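Local atomic coordinates of XRE-family like protein (Pseudomonas syringae pv. tomato, PDB entry 3F6W), a protein that probably binds DNA through a helix-turn-helix domain, as expected of a transcriptional regulator of the xenobiotic response element (XRE) family. Residues D61-I66 against Y71-K76. Numbering follows the deposited sequence.
Sequences DFCRGI and YALLSK
Two torsions set up the meeting of C63 and L73: chi1 of C63 (-75°) places SG opposite the carbonyl carbon, and chi1 of L73 (-158°) sets CG roughly opposite the backbone N, so that, with the bond from CA to CB of L73 already pointing toward 61-66, CD1 meets the sulfur. SG then rests 4.1 Å from CD1 of L73, a plain van der Waals touch of a small, weakly polar sulfur against a methyl. A compact residue suits position 63, since the backbones approach most closely here, with CA of C63 and CA of L73 8.6 Å apart. The longer, branched leucine reaches beyond the cysteine, so its side chain also touches L15, L18 and L19 of helix 3-26 and F59.

On the outer side, R64 sends its guanidinium along the surface to Y71. NH2 of R64 lies 3.9 Å from CE2 of Y71, at the rim of the phenol ring and near its plane, and the two flat groups are inclined by 64°, so this is a contact at the ring edge, not a cation-pi stack. Both residues are exposed, and a long arginine chain suits this border because it can carry its guanidinium across to the edge of the tyrosine ring.

No hydrogen bond crosses between 61-66 and 71-76; the contact is one of packing, with P70 touching both C63 and R64 beside the turn. D69 makes weak hydrogen bonds through OD1 to the backbone N of Y71 and of A72, at the start of helix 70-78. The arrangement is the packing of the last two helices, 56-66 and 70-78, joined by a short turn and both touching helix 3-26, in an all-helical XRE-type helix-turn-helix domain.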
ATOM      1  N   ASP A  61     -22.284  -7.468  -0.394  1.00 16.17           N
ATOM      2  CA  ASP A  61     -23.425  -7.516   0.534  1.00 15.85           C
ATOM      3  C   ASP A  61     -23.234  -6.533   1.693  1.00 21.50           C
ATOM      4  O   ASP A  61     -24.189  -5.909   2.175  1.00 18.21           O
ATOM      5  CB  ASP A  61     -23.614  -8.935   1.104  1.00 16.71           C
ATOM      6  CG  ASP A  61     -24.018  -9.966   0.038  1.00 21.37           C
ATOM      7  OD1 ASP A  61     -24.332  -9.585  -1.114  1.00 17.12           O
ATOM      8  OD2 ASP A  61     -24.008 -11.176   0.361  1.00 18.02           O
ATOM      9  N   PHE A  62     -21.989  -6.421   2.141  1.00 14.33           N
ATOM     10  CA  PHE A  62     -21.608  -5.526   3.236  1.00 15.32           C
ATOM     11  C   PHE A  62     -21.966  -4.097   2.821  1.00 21.33           C
ATOM     12  O   PHE A  62     -22.625  -3.358   3.562  1.00 20.70           O
ATOM     13  CB  PHE A  62     -20.095  -5.672   3.459  1.00 15.82           C
ATOM     14  CG  PHE A  62     -19.587  -5.129   4.776  1.00 19.00           C
ATOM     15  CD1 PHE A  62     -19.299  -5.981   5.831  1.00 24.94           C
ATOM     16  CD2 PHE A  62     -19.325  -3.770   4.926  1.00 30.76           C
ATOM     17  CE1 PHE A  62     -18.794  -5.484   7.032  1.00 18.59           C
ATOM     18  CE2 PHE A  62     -18.819  -3.268   6.116  1.00 21.28           C
ATOM     19  CZ  PHE A  62     -18.556  -4.126   7.171  1.00 20.63           C
ATOM     20  N   CYS A  63     -21.550  -3.726   1.616  1.00 15.92           N
ATOM     21  CA  CYS A  63     -21.865  -2.413   1.054  1.00 16.91           C
ATOM     22  C   CYS A  63     -23.371  -2.150   0.982  1.00 20.68           C
ATOM     23  O   CYS A  63     -23.858  -1.102   1.438  1.00 19.14           O
ATOM     24  CB  CYS A  63     -21.250  -2.277  -0.344  1.00 18.04           C
ATOM     25  SG  CYS A  63     -19.443  -2.019  -0.333  1.00 19.07           S
ATOM     26  N   ARG A  64     -24.111  -3.098   0.408  1.00 19.04           N
ATOM     27  CA  ARG A  64     -25.559  -2.940   0.303  1.00 21.45           C
ATOM     28  C   ARG A  64     -26.167  -2.787   1.694  1.00 25.67           C
ATOM     29  O   ARG A  64     -27.101  -2.012   1.888  1.00 24.53           O
ATOM     30  CB  ARG A  64     -26.204  -4.107  -0.460  1.00 21.73           C
ATOM     31  CG  ARG A  64     -26.372  -3.872  -1.959  1.00 26.81           C
ATOM     32  CD  ARG A  64     -25.053  -3.920  -2.681  1.00 24.50           C
ATOM     33  NE  ARG A  64     -25.163  -3.662  -4.116  1.00 26.88           N
ATOM     34  CZ  ARG A  64     -25.053  -4.593  -5.061  1.00 26.56           C
ATOM     35  NH1 ARG A  64     -24.849  -5.861  -4.734  1.00 22.27           N
ATOM     36  NH2 ARG A  64     -25.156  -4.260  -6.340  1.00 29.29           N
ATOM     37  N   GLY A  65     -25.621  -3.511   2.664  1.00 15.23           N
ATOM     38  CA  GLY A  65     -26.145  -3.464   4.022  1.00 18.84           C
ATOM     39  C   GLY A  65     -25.990  -2.087   4.662  1.00 24.34           C
ATOM     40  O   GLY A  65     -26.791  -1.677   5.506  1.00 22.33           O
ATOM     41  N   ILE A  66     -24.954  -1.363   4.266  1.00 23.76           N
ATOM     42  CA  ILE A  66     -24.767  -0.012   4.792  1.00 18.80           C
ATOM     43  C   ILE A  66     -25.331   1.071   3.878  1.00 20.72           C
ATOM     44  O   ILE A  66     -25.402   2.230   4.262  1.00 30.38           O
ATOM     45  CB  ILE A  66     -23.301   0.286   5.119  1.00 21.97           C
ATOM     46  CG1 ILE A  66     -22.418   0.064   3.902  1.00 29.50           C
ATOM     47  CG2 ILE A  66     -22.833  -0.577   6.275  1.00 34.60           C
ATOM     48  CD1 ILE A  66     -20.945   0.293   4.205  1.00 44.69           C
ATOM     49  N   TYR A  71     -19.703  -0.980  -6.420  1.00 18.74           N
ATOM     50  CA  TYR A  71     -18.959  -0.661  -7.632  1.00 20.03           C
ATOM     51  C   TYR A  71     -18.293   0.710  -7.508  1.00 21.52           C
ATOM     52  O   TYR A  71     -17.153   0.899  -7.931  1.00 23.90           O
ATOM     53  CB  TYR A  71     -19.880  -0.693  -8.865  1.00 19.38           C
ATOM     54  CG  TYR A  71     -20.462  -2.060  -9.152  1.00 21.27           C
ATOM     55  CD1 TYR A  71     -19.838  -2.936 -10.032  1.00 35.23           C
ATOM     56  CD2 TYR A  71     -21.642  -2.471  -8.544  1.00 23.13           C
ATOM     57  CE1 TYR A  71     -20.371  -4.183 -10.296  1.00 34.16           C
ATOM     58  CE2 TYR A  71     -22.177  -3.726  -8.794  1.00 24.75           C
ATOM     59  CZ  TYR A  71     -21.540  -4.569  -9.665  1.00 28.40           C
ATOM     60  OH  TYR A  71     -22.078  -5.799  -9.917  1.00 26.88           O
ATOM     61  N   ALA A  72     -19.020   1.663  -6.934  1.00 28.34           N
ATOM     62  CA  ALA A  72     -18.506   3.012  -6.762  1.00 25.33           C
ATOM     63  C   ALA A  72     -17.366   3.043  -5.747  1.00 23.90           C
ATOM     64  O   ALA A  72     -16.384   3.764  -5.928  1.00 21.34           O
ATOM     65  CB  ALA A  72     -19.623   3.967  -6.345  1.00 25.75           C
ATOM     66  N   LEU A  73     -17.491   2.272  -4.672  1.00 19.47           N
ATOM     67  CA  LEU A  73     -16.437   2.260  -3.663  1.00 18.88           C
ATOM     68  C   LEU A  73     -15.159   1.686  -4.268  1.00 17.13           C
ATOM     69  O   LEU A  73     -14.074   2.245  -4.106  1.00 21.47           O
ATOM     70  CB  LEU A  73     -16.859   1.461  -2.418  1.00 18.59           C
ATOM     71  CG  LEU A  73     -16.098   1.792  -1.126  1.00 36.80           C
ATOM     72  CD1 LEU A  73     -16.598   0.950   0.040  1.00 22.28           C
ATOM     73  CD2 LEU A  73     -14.597   1.634  -1.281  1.00 84.06           C
ATOM     74  N   LEU A  74     -15.284   0.578  -4.990  1.00 19.74           N
ATOM     75  CA  LEU A  74     -14.112  -0.002  -5.636  1.00 18.54           C
ATOM     76  C   LEU A  74     -13.450   0.978  -6.616  1.00 21.46           C
ATOM     77  O   LEU A  74     -12.223   1.060  -6.694  1.00 17.70           O
ATOM     78  CB  LEU A  74     -14.493  -1.280  -6.367  1.00 14.06           C
ATOM     79  CG  LEU A  74     -14.810  -2.427  -5.410  1.00 18.87           C
ATOM     80  CD1 LEU A  74     -15.252  -3.632  -6.201  1.00 21.45           C
ATOM     81  CD2 LEU A  74     -13.581  -2.750  -4.563  1.00 26.06           C
ATOM     82  N   SER A  75     -14.270   1.705  -7.365  1.00 20.97           N
ATOM     83  CA  SER A  75     -13.753   2.659  -8.344  1.00 15.89           C
ATOM     84  C   SER A  75     -12.932   3.746  -7.675  1.00 23.90           C
ATOM     85  O   SER A  75     -11.867   4.138  -8.160  1.00 26.55           O
ATOM     86  CB  SER A  75     -14.908   3.276  -9.121  1.00 25.70           C
ATOM     87  OG  SER A  75     -15.497   2.300  -9.956  1.00 36.81           O
ATOM     88  N   LYS A  76     -13.440   4.221  -6.548  1.00 22.91           N
ATOM     89  CA  LYS A  76     -12.776   5.242  -5.763  1.00 22.04           C
ATOM     90  C   LYS A  76     -11.457   4.728  -5.214  1.00 44.62           C
ATOM     91  O   LYS A  76     -10.446   5.422  -5.249  1.00 24.92           O
ATOM     92  CB  LYS A  76     -13.685   5.672  -4.623  1.00 26.20           C
ATOM     93  CG  LYS A  76     -13.019   6.514  -3.567  1.00 51.74           C
ATOM     94  CD  LYS A  76     -14.029   6.864  -2.499  1.00 78.17           C
ATOM     95  CE  LYS A  76     -15.358   7.222  -3.136  1.00 57.05           C
ATOM     96  NZ  LYS A  76     -16.387   7.614  -2.143  1.00 64.50           N
TER